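Local coordinates for mitogen-activated protein kinase kinase kinase 15 (Homo sapiens, PDB 6V0M) that acts as a MAP kinase kinase kinase and probably associates with related apoptosis signal-regulating kinases, in part through its sterile alpha-motif domain, at residues 6-11 and 19-24; 41-46 and 51-56. All blocks are in the same frame, centred on the assembly; numbering follows the deposited sequence.

Contact 1: 6-11 and 19-24; sequences ELIDWL and KTIEKI
Leu-11 sets CD2 at the edge of the Trp-10 indole, in the plane of the ring, and carries the same methyl across to Ile-24, where it meets CD1 at 4.0 Å. These two side chains reach toward each other tip to tip, and the other methyl of the leucine, CD1, lies 4.1 Å from CG2 of Ile-24. Along its flank Leu-11 slides past Ile-21 in the opposite direction, with its CB 4.0 Å from CG1 of the isoleucine. Ile-21 uses its second branch on Ile-8: its CG2 comes within 3.8 Å of Ile-8 CG1, the two side chains crossing at about a right angle. With CG1 of Ile-21 beside the backbone N (chi1 -73°) and CG2 opposite that N, the branches are divided between Leu-11 and Ile-8. Leu-7 adds a looser touch, CD2 to Ile-24 CG2 at 4.3 Å. The segments of helices 4-13 and 18-26 run antiparallel at 142°, their axes 10.6 Å apart. Ala-16, in the turn between the helices, touches both Leu-11 and Ile-21, and Tyr-29 packs on Ile-24. Asp-9 points away from the partner helix and forms salt bridges with Lys-5 and Arg-12. No hydrogen bond or charge pair joins the segments; branched aliphatic groups alone make the contact, so what holds them together is probably burial of apolar surface and the fit of methyl against methyl.

Contact 2: 41-46 and 51-56; sequences EDLRYL and GLLCRL
Leu-53 fits against Leu-43 and Arg-44 together. Its CD1 lies 3.7 Å from Leu-43 CB, and its CG is 4.0 Å from Leu-43 CD1, the two leucines crossing obliquely. The same CD1 touches Arg-44 both at the backbone and at CG, the latter at 4.0 Å, while CD2 sits 4.2 Å above one face of the Arg-44 guanidinium, displaced toward its rim. Arg-44 reaches there by bending at chi2 and chi3, which brings the flat group back over the leucine although its root does not point at the partner helix. Leu-53 CG stands opposite the backbone N (chi1 -167°), extending the isobutyl group toward helix 40-45. Cutting Leu-53 back to an alanine here removes CG and both methyls, which would probably open a gap beside Leu-43 and leave the Arg-44 guanidinium freer to turn, without the methyl that lies over one of its faces. One turn further on, Leu-56 CD2 meets Leu-43 CD1 at 4.1 Å. Beyond this shell Ile-38 and Leu-48 pack on Leu-43. Asp-42 accepts a hydrogen bond from Thr-39 N near the start of helix 40-45. The two helical segments, with axes 10.8 Å apart, run antiparallel at 157°, joined by a short connection. Such a short fourth helix turning back onto a long C-terminal fifth helix is characteristic of the five-helix bundle of sterile alpha-motif domains.

In the fold
Both contacts pair successive helices of the bundle in antiparallel fashion, but they hold different elements: contact 1 the first two helices, contact 2 the last two. Their centres are 12 Å apart, each about 8 Å from the centre of the chain. Both are buried, with four of five and three of four touching residues in the interior; they differ at the margin, where aliphatic contact 1 has the partly exposed Ile-8 and leucine-rich contact 2 the exposed Arg-44. They share a core where Leu-11 CD2 meets Leu-56 CD1 at 3.8 Å and Thr-20 CG2 meets Leu-52 CD2 at 3.5 Å. A probable hydrogen bond from Lys-23 to the carbonyl of Leu-46 adds a polar tie between them.

Contact 1: 6-11 and 19-24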
loop_
_atom_site.group_PDB
_atom_site.type_symbol
_atom_site.label_atom_id
_atom_site.label_comp_id
_atom_site.label_asym_id
_atom_site.label_seq_id
_atom_site.Cartn_x
_atom_site.Cartn_y
_atom_site.Cartn_z
ATOM N N GLU A 6 2.593 -9.804 -6.526
ATOM C CA GLU A 6 3.492 -8.628 -6.360
ATOM C C GLU A 6 3.013 -7.688 -5.254
ATOM O O GLU A 6 3.801 -7.206 -4.439
ATOM C CB GLU A 6 3.725 -7.866 -7.672
ATOM C CG GLU A 6 2.521 -7.264 -8.382
ATOM C CD GLU A 6 2.873 -6.149 -9.406
ATOM O OE1 GLU A 6 4.054 -6.018 -9.862
ATOM O OE2 GLU A 6 1.942 -5.403 -9.789
ATOM N N LEU A 7 1.698 -7.465 -5.210
ATOM C CA LEU A 7 1.057 -6.652 -4.188
ATOM C C LEU A 7 1.236 -7.282 -2.832
ATOM O O LEU A 7 1.614 -6.620 -1.895
ATOM C CB LEU A 7 -0.434 -6.470 -4.517
ATOM C CG LEU A 7 -1.305 -5.793 -3.428
ATOM C CD1 LEU A 7 -0.838 -4.385 -3.217
ATOM C CD2 LEU A 7 -2.794 -5.884 -3.715
ATOM N N ILE A 8 0.873 -8.558 -2.705
ATOM C CA ILE A 8 0.935 -9.270 -1.426
ATOM C C ILE A 8 2.366 -9.275 -0.850
ATOM O O ILE A 8 2.570 -9.001 0.358
ATOM C CB ILE A 8 0.374 -10.649 -1.585
ATOM C CG1 ILE A 8 -1.155 -10.558 -1.789
ATOM C CG2 ILE A 8 0.713 -11.539 -0.383
ATOM C CD1 ILE A 8 -1.831 -11.890 -2.156
ATOM N N ASP A 9 3.356 -9.554 -1.711
ATOM C CA ASP A 9 4.744 -9.583 -1.276
ATOM C C ASP A 9 5.219 -8.225 -0.734
ATOM O O ASP A 9 5.883 -8.166 0.288
ATOM C CB ASP A 9 5.666 -10.060 -2.397
ATOM C CG ASP A 9 5.505 -11.534 -2.711
ATOM O OD1 ASP A 9 4.915 -12.314 -1.891
ATOM O OD2 ASP A 9 5.986 -11.905 -3.808
ATOM N N TRP A 10 4.844 -7.141 -1.425
ATOM C CA TRP A 10 5.207 -5.771 -1.040
ATOM C C TRP A 10 4.509 -5.374 0.294
ATOM O O TRP A 10 5.143 -4.811 1.181
ATOM C CB TRP A 10 4.839 -4.782 -2.163
ATOM C CG TRP A 10 5.220 -3.348 -1.893
ATOM C CD1 TRP A 10 6.351 -2.741 -2.243
ATOM C CD2 TRP A 10 4.438 -2.369 -1.194
ATOM N NE1 TRP A 10 6.329 -1.401 -1.885
ATOM C CE2 TRP A 10 5.172 -1.166 -1.200
ATOM C CE3 TRP A 10 3.159 -2.380 -0.622
ATOM C CZ2 TRP A 10 4.692 0.003 -0.627
ATOM C CZ3 TRP A 10 2.701 -1.239 -0.043
ATOM C CH2 TRP A 10 3.471 -0.042 -0.071
ATOM N N LEU A 11 3.224 -5.733 0.451
ATOM C CA LEU A 11 2.456 -5.496 1.666
ATOM C C LEU A 11 3.129 -6.215 2.861
ATOM O O LEU A 11 3.258 -5.623 3.927
ATOM C CB LEU A 11 0.983 -5.922 1.522
ATOM C CG LEU A 11 0.122 -5.038 0.620
ATOM C CD1 LEU A 11 -1.278 -5.708 0.499
ATOM C CD2 LEU A 11 -0.065 -3.608 1.123
ATOM N N LYS A 19 -4.986 -10.574 7.566
ATOM C CA LYS A 19 -6.320 -9.990 7.480
ATOM C C LYS A 19 -6.312 -8.667 6.768
ATOM O O LYS A 19 -7.206 -8.355 5.988
ATOM C CB LYS A 19 -7.001 -9.841 8.870
ATOM C CG LYS A 19 -7.160 -11.126 9.654
ATOM C CD LYS A 19 -8.619 -11.554 9.886
ATOM C CE LYS A 19 -9.247 -12.190 8.654
ATOM N NZ LYS A 19 -10.721 -11.974 8.596
ATOM N N THR A 20 -5.274 -7.853 6.997
ATOM C CA THR A 20 -5.138 -6.614 6.318
ATOM C C THR A 20 -4.898 -6.783 4.829
ATOM O O THR A 20 -5.465 -6.020 4.010
ATOM C CB THR A 20 -4.049 -5.718 6.915
ATOM O OG1 THR A 20 -4.434 -5.459 8.264
ATOM C CG2 THR A 20 -3.954 -4.401 6.118
ATOM N N ILE A 21 -4.056 -7.767 4.497
ATOM C CA ILE A 21 -3.748 -8.098 3.133
ATOM C C ILE A 21 -5.082 -8.498 2.427
ATOM O O ILE A 21 -5.349 -8.065 1.286
ATOM C CB ILE A 21 -2.660 -9.176 3.044
ATOM C CG1 ILE A 21 -1.280 -8.570 3.421
ATOM C CG2 ILE A 21 -2.614 -9.871 1.674
ATOM C CD1 ILE A 21 -0.230 -9.621 3.586
ATOM N N GLU A 22 -5.897 -9.284 3.101
ATOM C CA GLU A 22 -7.197 -9.697 2.521
ATOM C C GLU A 22 -8.107 -8.536 2.206
ATOM O O GLU A 22 -8.695 -8.467 1.121
ATOM C CB GLU A 22 -7.920 -10.693 3.425
ATOM C CG GLU A 22 -7.286 -12.057 3.407
ATOM C CD GLU A 22 -7.876 -13.020 4.428
ATOM O OE1 GLU A 22 -8.927 -12.674 5.018
ATOM O OE2 GLU A 22 -7.300 -14.131 4.603
ATOM N N LYS A 23 -8.179 -7.581 3.143
ATOM C CA LYS A 23 -8.954 -6.388 2.968
ATOM C C LYS A 23 -8.525 -5.572 1.748
ATOM O O LYS A 23 -9.389 -5.155 0.909
ATOM C CB LYS A 23 -8.888 -5.522 4.244
ATOM C CG LYS A 23 -9.852 -5.984 5.292
ATOM C CD LYS A 23 -9.587 -5.323 6.650
ATOM C CE LYS A 23 -9.896 -3.839 6.683
ATOM N NZ LYS A 23 -9.237 -3.233 7.892
ATOM N N ILE A 24 -7.205 -5.347 1.607
ATOM C CA ILE A 24 -6.716 -4.615 0.467
ATOM C C ILE A 24 -6.957 -5.305 -0.879
ATOM O O ILE A 24 -7.404 -4.697 -1.883
ATOM C CB ILE A 24 -5.224 -4.282 0.688
ATOM C CG1 ILE A 24 -5.184 -3.320 1.882
ATOM C CG2 ILE A 24 -4.678 -3.613 -0.535
ATOM C CD1 ILE A 24 -3.769 -2.991 2.367
#

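Contact 2: 41-46 and 51-56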
loop_
_atom_site.group_PDB
_atom_site.type_symbol
_atom_site.label_atom_id
_atom_site.label_comp_id
_atom_site.label_asym_id
_atom_site.label_seq_id
_atom_site.Cartn_x
_atom_site.Cartn_y
_atom_site.Cartn_z
ATOM N N GLU A 41 -6.214 9.109 3.212
ATOM C CA GLU A 41 -7.625 8.936 3.559
ATOM C C GLU A 41 -8.192 7.570 3.154
ATOM O O GLU A 41 -9.017 6.982 3.874
ATOM C CB GLU A 41 -8.462 10.079 2.964
ATOM C CG GLU A 41 -9.911 10.135 3.426
ATOM C CD GLU A 41 -10.895 9.164 2.730
ATOM O OE1 GLU A 41 -10.638 8.646 1.635
ATOM O OE2 GLU A 41 -11.893 8.818 3.362
ATOM N N ASP A 42 -7.707 7.031 2.033
ATOM C CA ASP A 42 -8.085 5.660 1.566
ATOM C C ASP A 42 -7.640 4.661 2.594
ATOM O O ASP A 42 -8.409 3.774 2.915
ATOM C CB ASP A 42 -7.426 5.292 0.229
ATOM C CG ASP A 42 -7.942 6.139 -0.923
ATOM O OD1 ASP A 42 -9.183 6.209 -1.056
ATOM O OD2 ASP A 42 -7.109 6.765 -1.687
ATOM N N LEU A 43 -6.405 4.822 3.104
ATOM C CA LEU A 43 -5.881 3.904 4.128
ATOM C C LEU A 43 -6.706 3.977 5.438
ATOM O O LEU A 43 -7.015 2.952 6.020
ATOM C CB LEU A 43 -4.419 4.178 4.415
ATOM C CG LEU A 43 -3.464 4.104 3.226
ATOM C CD1 LEU A 43 -2.076 4.562 3.637
ATOM C CD2 LEU A 43 -3.461 2.710 2.655
ATOM N N ARG A 44 -7.073 5.193 5.858
ATOM C CA ARG A 44 -7.919 5.381 7.029
ATOM C C ARG A 44 -9.295 4.738 6.839
ATOM O O ARG A 44 -9.856 4.114 7.757
ATOM C CB ARG A 44 -8.025 6.840 7.407
ATOM C CG ARG A 44 -6.644 7.440 7.761
ATOM C CD ARG A 44 -6.571 8.394 8.925
ATOM N NE ARG A 44 -5.424 8.079 9.818
ATOM C CZ ARG A 44 -4.228 8.688 9.824
ATOM N NH1 ARG A 44 -3.953 9.701 9.007
ATOM N NH2 ARG A 44 -3.295 8.287 10.678
ATOM N N TYR A 45 -9.850 4.872 5.632
ATOM C CA TYR A 45 -11.177 4.286 5.357
ATOM C C TYR A 45 -11.098 2.758 5.439
ATOM O O TYR A 45 -12.056 2.099 5.864
ATOM C CB TYR A 45 -11.698 4.764 3.985
ATOM C CG TYR A 45 -13.065 4.319 3.644
ATOM C CD1 TYR A 45 -14.176 4.957 4.173
ATOM C CD2 TYR A 45 -13.255 3.248 2.803
ATOM C CE1 TYR A 45 -15.485 4.526 3.847
ATOM C CE2 TYR A 45 -14.522 2.810 2.461
ATOM C CZ TYR A 45 -15.626 3.463 2.977
ATOM O OH TYR A 45 -16.869 2.997 2.657
ATOM N N LEU A 46 -9.954 2.184 5.047
ATOM C CA LEU A 46 -9.727 0.751 5.169
ATOM C C LEU A 46 -9.566 0.312 6.604
ATOM O O LEU A 46 -9.493 -0.870 6.856
ATOM C CB LEU A 46 -8.472 0.345 4.396
ATOM C CG LEU A 46 -8.570 0.387 2.885
ATOM C CD1 LEU A 46 -7.161 0.511 2.321
ATOM C CD2 LEU A 46 -9.285 -0.891 2.470
ATOM N N GLY A 51 0.473 1.661 12.967
ATOM C CA GLY A 51 1.823 1.176 12.666
ATOM C C GLY A 51 1.988 0.854 11.193
ATOM O O GLY A 51 2.886 1.336 10.488
ATOM N N LEU A 52 1.087 0.018 10.670
ATOM C CA LEU A 52 1.146 -0.339 9.271
ATOM C C LEU A 52 0.892 0.871 8.390
ATOM O O LEU A 52 1.557 1.032 7.369
ATOM C CB LEU A 52 0.140 -1.451 8.910
ATOM C CG LEU A 52 0.051 -1.786 7.432
ATOM C CD1 LEU A 52 1.360 -2.439 7.055
ATOM C CD2 LEU A 52 -1.143 -2.747 7.258
ATOM N N LEU A 53 -0.077 1.711 8.779
ATOM C CA LEU A 53 -0.413 2.856 7.984
ATOM C C LEU A 53 0.810 3.774 7.892
ATOM O O LEU A 53 1.158 4.259 6.836
ATOM C CB LEU A 53 -1.566 3.585 8.588
ATOM C CG LEU A 53 -2.186 4.611 7.649
ATOM C CD1 LEU A 53 -3.709 4.681 8.000
ATOM C CD2 LEU A 53 -1.504 5.943 7.680
ATOM N N CYS A 54 1.502 3.905 9.010
ATOM C CA CYS A 54 2.715 4.801 9.080
ATOM C C CYS A 54 3.803 4.284 8.145
ATOM O O CYS A 54 4.271 5.017 7.273
ATOM C CB CYS A 54 3.143 4.843 10.480
ATOM S SG CYS A 54 4.658 5.730 10.722
ATOM N N ARG A 55 4.085 2.984 8.264
ATOM C CA ARG A 55 5.067 2.277 7.448
ATOM C C ARG A 55 4.758 2.287 5.993
ATOM O O ARG A 55 5.630 2.546 5.131
ATOM C CB ARG A 55 5.143 0.777 7.904
ATOM C CG ARG A 55 5.957 0.706 9.154
ATOM C CD ARG A 55 6.336 -0.683 9.628
ATOM N NE ARG A 55 5.220 -1.545 9.598
ATOM C CZ ARG A 55 4.453 -1.873 10.613
ATOM N NH1 ARG A 55 4.575 -1.399 11.862
ATOM N NH2 ARG A 55 3.467 -2.663 10.344
ATOM N N LEU A 56 3.505 1.938 5.675
ATOM C CA LEU A 56 3.084 1.859 4.321
ATOM C C LEU A 56 3.132 3.239 3.623
ATOM O O LEU A 56 3.678 3.379 2.505
ATOM C CB LEU A 56 1.693 1.226 4.300
ATOM C CG LEU A 56 1.277 0.704 2.960
ATOM C CD1 LEU A 56 0.247 -0.409 3.178
ATOM C CD2 LEU A 56 0.756 1.894 2.208
#